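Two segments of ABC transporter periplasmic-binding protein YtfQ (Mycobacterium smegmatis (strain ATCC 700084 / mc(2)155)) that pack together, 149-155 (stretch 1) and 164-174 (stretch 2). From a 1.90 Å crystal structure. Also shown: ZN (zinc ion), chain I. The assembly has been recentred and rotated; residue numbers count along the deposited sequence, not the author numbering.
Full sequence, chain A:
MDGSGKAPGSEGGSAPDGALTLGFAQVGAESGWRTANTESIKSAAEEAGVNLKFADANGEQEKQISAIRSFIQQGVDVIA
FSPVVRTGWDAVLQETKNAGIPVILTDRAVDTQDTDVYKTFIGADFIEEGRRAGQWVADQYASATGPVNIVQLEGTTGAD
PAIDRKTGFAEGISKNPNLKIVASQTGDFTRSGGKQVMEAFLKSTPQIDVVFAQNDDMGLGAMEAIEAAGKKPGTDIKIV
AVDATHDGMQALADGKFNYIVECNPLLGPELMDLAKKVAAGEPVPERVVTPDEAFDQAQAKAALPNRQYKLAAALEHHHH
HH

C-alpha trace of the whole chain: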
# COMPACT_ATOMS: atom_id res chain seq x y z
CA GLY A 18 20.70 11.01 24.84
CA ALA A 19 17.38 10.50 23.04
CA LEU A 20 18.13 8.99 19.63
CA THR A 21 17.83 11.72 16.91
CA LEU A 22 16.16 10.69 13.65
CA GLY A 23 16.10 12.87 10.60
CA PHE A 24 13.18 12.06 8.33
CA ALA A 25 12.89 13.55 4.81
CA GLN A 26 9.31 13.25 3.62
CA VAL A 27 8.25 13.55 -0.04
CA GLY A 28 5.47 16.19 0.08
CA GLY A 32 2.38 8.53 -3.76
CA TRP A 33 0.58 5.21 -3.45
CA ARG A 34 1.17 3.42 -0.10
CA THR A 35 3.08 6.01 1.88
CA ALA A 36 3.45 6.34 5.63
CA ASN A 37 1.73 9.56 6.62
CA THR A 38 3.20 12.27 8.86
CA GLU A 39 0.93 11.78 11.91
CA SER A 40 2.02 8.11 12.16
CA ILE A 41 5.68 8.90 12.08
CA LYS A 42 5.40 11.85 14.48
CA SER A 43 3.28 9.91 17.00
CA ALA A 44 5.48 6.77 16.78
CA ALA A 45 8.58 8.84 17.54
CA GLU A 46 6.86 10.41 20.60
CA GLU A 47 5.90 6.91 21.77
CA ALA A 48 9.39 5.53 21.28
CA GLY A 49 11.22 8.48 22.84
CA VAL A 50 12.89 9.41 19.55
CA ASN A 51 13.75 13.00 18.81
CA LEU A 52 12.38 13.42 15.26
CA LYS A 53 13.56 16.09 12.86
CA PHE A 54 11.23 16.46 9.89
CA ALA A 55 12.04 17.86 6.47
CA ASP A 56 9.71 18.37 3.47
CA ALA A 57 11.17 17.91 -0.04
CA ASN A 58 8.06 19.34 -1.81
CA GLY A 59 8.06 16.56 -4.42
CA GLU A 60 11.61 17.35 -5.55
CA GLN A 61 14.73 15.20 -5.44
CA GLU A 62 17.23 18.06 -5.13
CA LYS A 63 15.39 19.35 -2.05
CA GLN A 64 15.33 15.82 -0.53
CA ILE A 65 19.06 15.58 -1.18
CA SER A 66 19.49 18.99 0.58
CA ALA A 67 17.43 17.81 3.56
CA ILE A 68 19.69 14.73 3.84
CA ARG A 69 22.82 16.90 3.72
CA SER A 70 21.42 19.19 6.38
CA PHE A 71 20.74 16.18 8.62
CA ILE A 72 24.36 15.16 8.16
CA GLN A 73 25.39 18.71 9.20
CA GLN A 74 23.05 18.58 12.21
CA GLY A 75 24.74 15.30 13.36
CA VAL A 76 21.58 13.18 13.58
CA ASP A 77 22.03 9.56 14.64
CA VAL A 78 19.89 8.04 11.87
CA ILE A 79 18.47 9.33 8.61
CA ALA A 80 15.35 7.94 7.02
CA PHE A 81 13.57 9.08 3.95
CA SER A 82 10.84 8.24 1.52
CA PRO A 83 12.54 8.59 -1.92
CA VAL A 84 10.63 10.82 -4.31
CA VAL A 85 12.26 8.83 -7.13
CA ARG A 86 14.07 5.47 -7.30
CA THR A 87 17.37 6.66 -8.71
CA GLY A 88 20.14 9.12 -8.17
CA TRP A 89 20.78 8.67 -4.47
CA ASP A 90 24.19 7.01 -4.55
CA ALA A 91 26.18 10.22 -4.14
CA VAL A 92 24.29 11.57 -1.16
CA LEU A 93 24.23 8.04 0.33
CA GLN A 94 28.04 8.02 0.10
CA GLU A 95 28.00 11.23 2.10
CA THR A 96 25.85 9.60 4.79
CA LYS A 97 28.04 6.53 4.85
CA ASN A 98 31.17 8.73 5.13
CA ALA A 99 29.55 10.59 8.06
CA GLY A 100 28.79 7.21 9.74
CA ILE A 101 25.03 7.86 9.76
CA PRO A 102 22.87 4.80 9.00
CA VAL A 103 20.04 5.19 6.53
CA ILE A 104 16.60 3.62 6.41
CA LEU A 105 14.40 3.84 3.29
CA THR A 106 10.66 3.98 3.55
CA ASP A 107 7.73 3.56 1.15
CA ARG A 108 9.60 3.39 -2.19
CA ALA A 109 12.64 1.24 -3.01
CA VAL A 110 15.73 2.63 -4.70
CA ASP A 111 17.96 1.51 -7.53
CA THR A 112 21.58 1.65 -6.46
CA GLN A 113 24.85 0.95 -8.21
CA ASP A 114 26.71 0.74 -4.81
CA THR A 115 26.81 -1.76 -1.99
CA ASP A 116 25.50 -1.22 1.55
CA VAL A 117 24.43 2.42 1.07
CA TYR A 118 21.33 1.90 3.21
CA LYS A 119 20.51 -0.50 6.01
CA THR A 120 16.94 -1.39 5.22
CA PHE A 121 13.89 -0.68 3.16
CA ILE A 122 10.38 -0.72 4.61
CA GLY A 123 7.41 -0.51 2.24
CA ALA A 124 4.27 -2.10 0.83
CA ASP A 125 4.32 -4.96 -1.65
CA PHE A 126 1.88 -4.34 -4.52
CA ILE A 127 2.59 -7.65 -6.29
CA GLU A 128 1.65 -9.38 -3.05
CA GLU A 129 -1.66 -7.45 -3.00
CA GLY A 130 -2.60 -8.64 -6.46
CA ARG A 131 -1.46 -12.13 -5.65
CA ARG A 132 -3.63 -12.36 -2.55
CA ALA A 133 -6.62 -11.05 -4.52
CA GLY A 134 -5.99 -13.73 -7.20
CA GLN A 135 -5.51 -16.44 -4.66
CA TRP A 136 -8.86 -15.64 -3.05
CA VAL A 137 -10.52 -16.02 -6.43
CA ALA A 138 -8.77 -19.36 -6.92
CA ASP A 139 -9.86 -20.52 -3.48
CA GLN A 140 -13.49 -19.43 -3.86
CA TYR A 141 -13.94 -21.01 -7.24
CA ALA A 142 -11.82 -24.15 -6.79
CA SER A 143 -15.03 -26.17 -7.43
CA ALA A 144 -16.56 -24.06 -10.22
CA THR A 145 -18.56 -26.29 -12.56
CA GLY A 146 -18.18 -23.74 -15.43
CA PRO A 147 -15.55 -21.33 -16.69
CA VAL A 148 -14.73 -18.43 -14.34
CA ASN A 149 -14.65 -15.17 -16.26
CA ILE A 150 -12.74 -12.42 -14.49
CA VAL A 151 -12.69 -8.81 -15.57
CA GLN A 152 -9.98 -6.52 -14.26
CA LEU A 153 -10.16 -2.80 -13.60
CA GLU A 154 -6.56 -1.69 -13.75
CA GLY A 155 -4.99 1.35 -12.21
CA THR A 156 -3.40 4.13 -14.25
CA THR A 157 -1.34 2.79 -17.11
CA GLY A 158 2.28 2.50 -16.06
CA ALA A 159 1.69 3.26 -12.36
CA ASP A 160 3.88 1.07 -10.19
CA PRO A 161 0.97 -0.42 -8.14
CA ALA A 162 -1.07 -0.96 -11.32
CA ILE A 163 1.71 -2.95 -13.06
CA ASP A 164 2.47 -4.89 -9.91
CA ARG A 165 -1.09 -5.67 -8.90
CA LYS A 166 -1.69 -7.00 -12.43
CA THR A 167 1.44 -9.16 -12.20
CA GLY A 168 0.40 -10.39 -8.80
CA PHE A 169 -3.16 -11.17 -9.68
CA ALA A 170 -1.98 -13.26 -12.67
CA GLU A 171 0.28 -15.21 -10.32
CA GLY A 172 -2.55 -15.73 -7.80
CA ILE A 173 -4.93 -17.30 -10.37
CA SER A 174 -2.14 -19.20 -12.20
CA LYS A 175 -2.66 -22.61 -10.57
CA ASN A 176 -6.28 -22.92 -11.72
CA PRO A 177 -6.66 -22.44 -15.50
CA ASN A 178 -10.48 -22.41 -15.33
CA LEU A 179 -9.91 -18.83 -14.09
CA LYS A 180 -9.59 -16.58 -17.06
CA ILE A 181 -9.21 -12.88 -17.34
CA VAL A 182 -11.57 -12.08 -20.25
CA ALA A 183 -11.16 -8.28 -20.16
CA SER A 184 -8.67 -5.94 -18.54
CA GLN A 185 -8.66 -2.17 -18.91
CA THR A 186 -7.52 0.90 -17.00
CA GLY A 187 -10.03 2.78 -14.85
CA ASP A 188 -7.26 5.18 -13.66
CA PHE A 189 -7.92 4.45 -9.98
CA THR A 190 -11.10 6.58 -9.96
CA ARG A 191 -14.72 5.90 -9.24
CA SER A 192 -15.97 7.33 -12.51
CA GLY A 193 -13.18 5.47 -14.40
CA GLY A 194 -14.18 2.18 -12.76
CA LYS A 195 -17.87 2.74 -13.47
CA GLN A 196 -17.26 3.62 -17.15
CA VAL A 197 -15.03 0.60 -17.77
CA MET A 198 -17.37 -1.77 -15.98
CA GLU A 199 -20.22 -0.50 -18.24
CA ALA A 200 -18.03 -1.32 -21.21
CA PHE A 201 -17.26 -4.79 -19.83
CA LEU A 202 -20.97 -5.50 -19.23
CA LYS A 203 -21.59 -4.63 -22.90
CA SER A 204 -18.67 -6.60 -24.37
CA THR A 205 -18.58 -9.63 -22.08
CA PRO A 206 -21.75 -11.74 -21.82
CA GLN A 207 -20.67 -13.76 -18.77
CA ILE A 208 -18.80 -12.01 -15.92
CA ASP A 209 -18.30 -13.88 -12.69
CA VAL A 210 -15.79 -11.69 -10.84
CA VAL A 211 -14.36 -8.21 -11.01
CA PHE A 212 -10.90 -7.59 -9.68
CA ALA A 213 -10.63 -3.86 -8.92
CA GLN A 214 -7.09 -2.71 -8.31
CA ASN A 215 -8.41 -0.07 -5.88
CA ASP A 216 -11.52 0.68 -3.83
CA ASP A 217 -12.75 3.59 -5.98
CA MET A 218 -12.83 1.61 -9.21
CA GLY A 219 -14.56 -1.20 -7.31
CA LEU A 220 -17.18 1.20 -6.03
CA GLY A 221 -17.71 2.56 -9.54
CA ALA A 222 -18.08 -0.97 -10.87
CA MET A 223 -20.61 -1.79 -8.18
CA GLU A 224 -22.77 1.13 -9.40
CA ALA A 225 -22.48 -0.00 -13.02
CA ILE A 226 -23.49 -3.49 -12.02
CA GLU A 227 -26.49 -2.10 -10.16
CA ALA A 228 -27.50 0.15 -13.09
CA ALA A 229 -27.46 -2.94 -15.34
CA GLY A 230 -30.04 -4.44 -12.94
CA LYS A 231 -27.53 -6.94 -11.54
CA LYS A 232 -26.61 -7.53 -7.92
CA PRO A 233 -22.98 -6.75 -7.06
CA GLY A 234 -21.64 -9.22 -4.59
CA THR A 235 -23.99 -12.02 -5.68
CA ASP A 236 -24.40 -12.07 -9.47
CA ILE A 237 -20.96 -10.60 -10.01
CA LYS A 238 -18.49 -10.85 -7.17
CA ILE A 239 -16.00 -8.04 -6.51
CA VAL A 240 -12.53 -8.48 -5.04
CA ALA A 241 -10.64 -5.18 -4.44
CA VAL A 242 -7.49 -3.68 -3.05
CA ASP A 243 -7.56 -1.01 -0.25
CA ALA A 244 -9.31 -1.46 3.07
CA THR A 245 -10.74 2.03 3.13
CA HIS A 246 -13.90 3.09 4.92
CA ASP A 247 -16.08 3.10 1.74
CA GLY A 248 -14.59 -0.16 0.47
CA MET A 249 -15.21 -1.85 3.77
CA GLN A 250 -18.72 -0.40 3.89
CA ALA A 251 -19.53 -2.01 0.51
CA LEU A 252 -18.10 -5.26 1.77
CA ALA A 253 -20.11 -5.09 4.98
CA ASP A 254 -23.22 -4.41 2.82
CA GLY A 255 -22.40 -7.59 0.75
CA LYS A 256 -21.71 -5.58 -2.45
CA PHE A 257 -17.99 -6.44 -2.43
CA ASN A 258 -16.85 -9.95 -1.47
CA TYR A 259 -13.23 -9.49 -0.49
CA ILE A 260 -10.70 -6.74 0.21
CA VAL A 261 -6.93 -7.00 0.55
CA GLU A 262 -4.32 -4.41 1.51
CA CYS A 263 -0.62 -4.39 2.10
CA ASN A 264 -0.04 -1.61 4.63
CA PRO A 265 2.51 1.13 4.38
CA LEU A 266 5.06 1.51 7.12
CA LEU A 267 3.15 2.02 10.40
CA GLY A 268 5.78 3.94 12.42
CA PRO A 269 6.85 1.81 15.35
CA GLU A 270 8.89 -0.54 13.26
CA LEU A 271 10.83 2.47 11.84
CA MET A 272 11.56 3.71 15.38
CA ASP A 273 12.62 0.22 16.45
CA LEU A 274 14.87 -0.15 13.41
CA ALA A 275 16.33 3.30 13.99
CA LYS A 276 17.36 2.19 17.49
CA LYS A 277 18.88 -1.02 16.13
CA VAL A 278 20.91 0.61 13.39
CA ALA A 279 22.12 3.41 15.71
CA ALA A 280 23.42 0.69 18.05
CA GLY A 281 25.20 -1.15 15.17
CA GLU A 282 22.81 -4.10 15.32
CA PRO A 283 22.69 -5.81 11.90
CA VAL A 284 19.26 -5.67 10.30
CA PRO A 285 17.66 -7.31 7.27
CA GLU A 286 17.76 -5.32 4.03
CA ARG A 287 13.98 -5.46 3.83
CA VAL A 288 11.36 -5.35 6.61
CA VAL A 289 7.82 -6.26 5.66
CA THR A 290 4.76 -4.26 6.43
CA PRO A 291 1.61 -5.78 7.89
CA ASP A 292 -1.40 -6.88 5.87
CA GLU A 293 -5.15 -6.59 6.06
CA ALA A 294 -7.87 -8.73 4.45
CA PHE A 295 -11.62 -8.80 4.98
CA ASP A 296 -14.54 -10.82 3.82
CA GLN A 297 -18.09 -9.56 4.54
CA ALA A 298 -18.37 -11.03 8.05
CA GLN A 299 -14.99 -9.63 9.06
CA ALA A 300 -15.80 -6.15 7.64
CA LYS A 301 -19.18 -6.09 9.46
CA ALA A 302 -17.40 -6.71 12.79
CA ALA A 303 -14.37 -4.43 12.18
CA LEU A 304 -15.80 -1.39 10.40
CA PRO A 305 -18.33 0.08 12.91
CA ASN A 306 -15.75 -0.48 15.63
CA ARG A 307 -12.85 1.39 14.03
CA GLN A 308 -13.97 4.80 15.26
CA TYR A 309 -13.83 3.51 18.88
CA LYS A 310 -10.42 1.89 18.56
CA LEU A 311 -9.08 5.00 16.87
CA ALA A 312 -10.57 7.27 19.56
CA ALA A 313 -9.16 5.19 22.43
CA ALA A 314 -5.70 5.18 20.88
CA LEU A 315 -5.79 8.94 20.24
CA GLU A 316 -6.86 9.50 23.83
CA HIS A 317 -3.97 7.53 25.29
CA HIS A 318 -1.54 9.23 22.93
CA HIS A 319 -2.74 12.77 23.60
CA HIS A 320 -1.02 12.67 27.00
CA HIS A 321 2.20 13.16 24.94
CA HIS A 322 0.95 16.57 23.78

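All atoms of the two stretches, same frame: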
# COMPACT_ATOMS: atom_id res chain seq x y z
N ASN A 149 -15.05 -16.33 -15.48
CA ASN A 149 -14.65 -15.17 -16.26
C ASN A 149 -14.41 -13.97 -15.34
O ASN A 149 -15.32 -13.50 -14.66
CB ASN A 149 -15.69 -14.86 -17.31
CG ASN A 149 -15.71 -15.92 -18.44
OD1 ASN A 149 -14.81 -16.69 -18.61
ND2 ASN A 149 -16.72 -15.88 -19.22
N ILE A 150 -13.18 -13.51 -15.34
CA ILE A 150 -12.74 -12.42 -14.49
C ILE A 150 -12.57 -11.20 -15.38
O ILE A 150 -12.00 -11.31 -16.46
CB ILE A 150 -11.38 -12.74 -13.86
CG1 ILE A 150 -11.47 -14.00 -13.00
CG2 ILE A 150 -10.90 -11.56 -13.00
CD1 ILE A 150 -10.11 -14.55 -12.62
N VAL A 151 -13.09 -10.06 -14.95
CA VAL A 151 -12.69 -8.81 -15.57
C VAL A 151 -11.87 -8.00 -14.58
O VAL A 151 -12.09 -8.07 -13.39
CB VAL A 151 -13.87 -8.04 -16.12
CG1 VAL A 151 -14.61 -8.91 -17.15
CG2 VAL A 151 -14.77 -7.46 -15.03
N GLN A 152 -10.90 -7.25 -15.09
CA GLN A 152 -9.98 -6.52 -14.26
C GLN A 152 -10.00 -5.04 -14.55
O GLN A 152 -9.81 -4.59 -15.69
CB GLN A 152 -8.57 -7.09 -14.44
CG GLN A 152 -7.50 -6.36 -13.62
CD GLN A 152 -6.17 -7.11 -13.49
OE1 GLN A 152 -5.31 -6.70 -12.70
NE2 GLN A 152 -5.97 -8.15 -14.29
N LEU A 153 -10.22 -4.27 -13.51
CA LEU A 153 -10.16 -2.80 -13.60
C LEU A 153 -8.77 -2.43 -13.13
O LEU A 153 -8.43 -2.58 -11.94
CB LEU A 153 -11.24 -2.18 -12.74
CG LEU A 153 -12.68 -2.55 -13.10
CD1 LEU A 153 -13.65 -2.05 -12.04
CD2 LEU A 153 -13.04 -1.92 -14.44
N GLU A 154 -7.91 -2.01 -14.07
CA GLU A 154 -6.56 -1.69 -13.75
C GLU A 154 -6.42 -0.24 -13.34
O GLU A 154 -7.20 0.62 -13.77
CB GLU A 154 -5.65 -1.89 -14.95
CG GLU A 154 -5.74 -3.23 -15.59
CD GLU A 154 -4.98 -3.26 -16.93
OE1 GLU A 154 -4.12 -2.39 -17.18
OE2 GLU A 154 -5.23 -4.20 -17.71
N GLY A 155 -5.39 0.02 -12.54
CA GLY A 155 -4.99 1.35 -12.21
C GLY A 155 -4.38 2.09 -13.42
O GLY A 155 -4.28 1.57 -14.53
N ASP A 164 2.17 -3.84 -10.87
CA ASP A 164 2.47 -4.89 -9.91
C ASP A 164 1.23 -5.66 -9.46
O ASP A 164 1.31 -6.85 -9.28
CB ASP A 164 3.13 -4.29 -8.68
CG ASP A 164 4.61 -3.93 -8.88
OD1 ASP A 164 5.23 -4.22 -9.94
OD2 ASP A 164 5.15 -3.35 -7.92
N ARG A 165 0.10 -4.98 -9.24
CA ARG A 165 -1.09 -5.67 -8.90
C ARG A 165 -1.56 -6.59 -10.04
O ARG A 165 -2.11 -7.66 -9.78
CB ARG A 165 -2.17 -4.70 -8.51
CG ARG A 165 -1.91 -4.08 -7.15
CD ARG A 165 -2.93 -3.00 -6.82
NE ARG A 165 -2.49 -2.32 -5.60
CZ ARG A 165 -2.83 -1.12 -5.21
NH1 ARG A 165 -3.69 -0.35 -5.89
NH2 ARG A 165 -2.29 -0.67 -4.11
N LYS A 166 -1.34 -6.17 -11.27
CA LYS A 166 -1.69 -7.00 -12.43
C LYS A 166 -0.81 -8.25 -12.45
O LYS A 166 -1.29 -9.35 -12.60
CB LYS A 166 -1.57 -6.24 -13.74
CG LYS A 166 -1.88 -7.05 -14.98
CD LYS A 166 -2.03 -6.11 -16.19
CE LYS A 166 -2.34 -6.93 -17.44
NZ LYS A 166 -3.07 -6.13 -18.48
N THR A 167 0.48 -8.05 -12.25
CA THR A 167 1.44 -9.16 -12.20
C THR A 167 1.06 -10.11 -11.10
O THR A 167 0.95 -11.31 -11.32
CB THR A 167 2.84 -8.61 -11.99
OG1 THR A 167 3.17 -7.84 -13.15
CG2 THR A 167 3.86 -9.72 -11.79
N GLY A 168 0.77 -9.57 -9.93
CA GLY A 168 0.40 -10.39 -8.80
C GLY A 168 -0.86 -11.14 -8.98
O GLY A 168 -0.95 -12.31 -8.65
N PHE A 169 -1.89 -10.48 -9.48
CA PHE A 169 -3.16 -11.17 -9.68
C PHE A 169 -3.01 -12.39 -10.63
O PHE A 169 -3.59 -13.45 -10.39
CB PHE A 169 -4.23 -10.20 -10.14
CG PHE A 169 -5.60 -10.78 -10.18
CD1 PHE A 169 -6.38 -10.84 -9.05
CD2 PHE A 169 -6.14 -11.21 -11.39
CE1 PHE A 169 -7.64 -11.38 -9.09
CE2 PHE A 169 -7.42 -11.79 -11.43
CZ PHE A 169 -8.17 -11.84 -10.28
N ALA A 170 -2.22 -12.21 -11.68
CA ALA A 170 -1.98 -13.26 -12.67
C ALA A 170 -1.30 -14.46 -12.00
O ALA A 170 -1.70 -15.61 -12.20
CB ALA A 170 -1.14 -12.72 -13.82
N GLU A 171 -0.32 -14.19 -11.15
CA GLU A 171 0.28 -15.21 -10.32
C GLU A 171 -0.74 -15.90 -9.39
O GLU A 171 -0.71 -17.11 -9.26
CB GLU A 171 1.38 -14.63 -9.43
CG GLU A 171 2.57 -14.00 -10.13
CD GLU A 171 3.55 -13.33 -9.16
OE1 GLU A 171 3.31 -13.25 -7.90
OE2 GLU A 171 4.61 -12.90 -9.66
N GLY A 172 -1.62 -15.14 -8.75
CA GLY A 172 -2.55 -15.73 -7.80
C GLY A 172 -3.60 -16.67 -8.41
O GLY A 172 -4.06 -17.57 -7.75
N ILE A 173 -3.98 -16.42 -9.68
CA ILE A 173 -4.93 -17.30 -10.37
C ILE A 173 -4.24 -18.38 -11.23
O ILE A 173 -4.92 -19.22 -11.85
CB ILE A 173 -5.92 -16.52 -11.25
CG1 ILE A 173 -5.21 -15.85 -12.40
CG2 ILE A 173 -6.67 -15.49 -10.43
CD1 ILE A 173 -6.11 -15.31 -13.49
N SER A 174 -2.92 -18.38 -11.24
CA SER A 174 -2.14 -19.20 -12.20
C SER A 174 -2.23 -20.72 -12.00
O SER A 174 -1.86 -21.44 -12.90
CB SER A 174 -0.67 -18.83 -12.22
OG SER A 174 -0.05 -19.19 -11.00
ZN ZN I . 6.94 -2.26 -8.25
O HOH W 1 -3.71 -9.90 -13.91
O HOH W 2 7.62 -2.96 -10.23
O HOH W 3 8.26 -4.08 -7.99
O HOH W 4 6.75 -1.58 -6.37

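Strand 149-154 lies against a helix that enters stretch 2 already formed. The two axes run nearly antiparallel, at 158°, and approach to 9.9 Å. That spacing leaves room for one layer of side chains between the backbones. The contact is small, burying 295 Å² over both sides. Along the strand, the CA-to-CB bonds of Ile 150 and Gln 152 point toward the helix, while that of Val 151 points away, as the alternation of a strand requires.

Asp 164 is out of reach of the strand. Its OD2 binds the zinc ion at 2.1 Å from ZN, and its OD1 accepts a hydrogen bond from water 2, itself a zinc ligand. The CA-to-CB bond of Arg 165 points toward the strand, but the residue barely touches it; its guanidinium is hydrogen-bonded elsewhere in the structure.

Lys 166 makes the one direct polar bond of the contact. Its side chain is extended, with all four chi angles t, and NZ reaches Glu 154 OE2 at 3.0 Å. This is a salt bridge with a hydrogen bond from the lysine. The CA-to-CB bond of Glu 154 points sideways, yet its carboxylate end comes nearer the helix. Gln 152 packs beside the same lysine, with OE1 3.6 Å from Lys 166 CA. Water 1 adds a bridge: it accepts from Gln 152 NE2 at 2.9 Å and donates to Lys 166 O at 2.8 Å.

One turn later, the CA-to-CB bond of Phe 169 points toward the strand, and its ring packs against Ile 150 and Gln 152. Phe 169 CE2 lies 3.8 Å from Ile 150 CG2, an apolar contact. Gln 152 NE2 also approaches the ring, 4.2 Å from Phe 169 CD2.

Ile 173 follows after another turn. Its CD1 meets Ile 150 CD1 at 4.2 Å, extending the apolar patch. Ser 174 lies beyond the contact, and its OG donates to Glu 171 O at 2.8 Å.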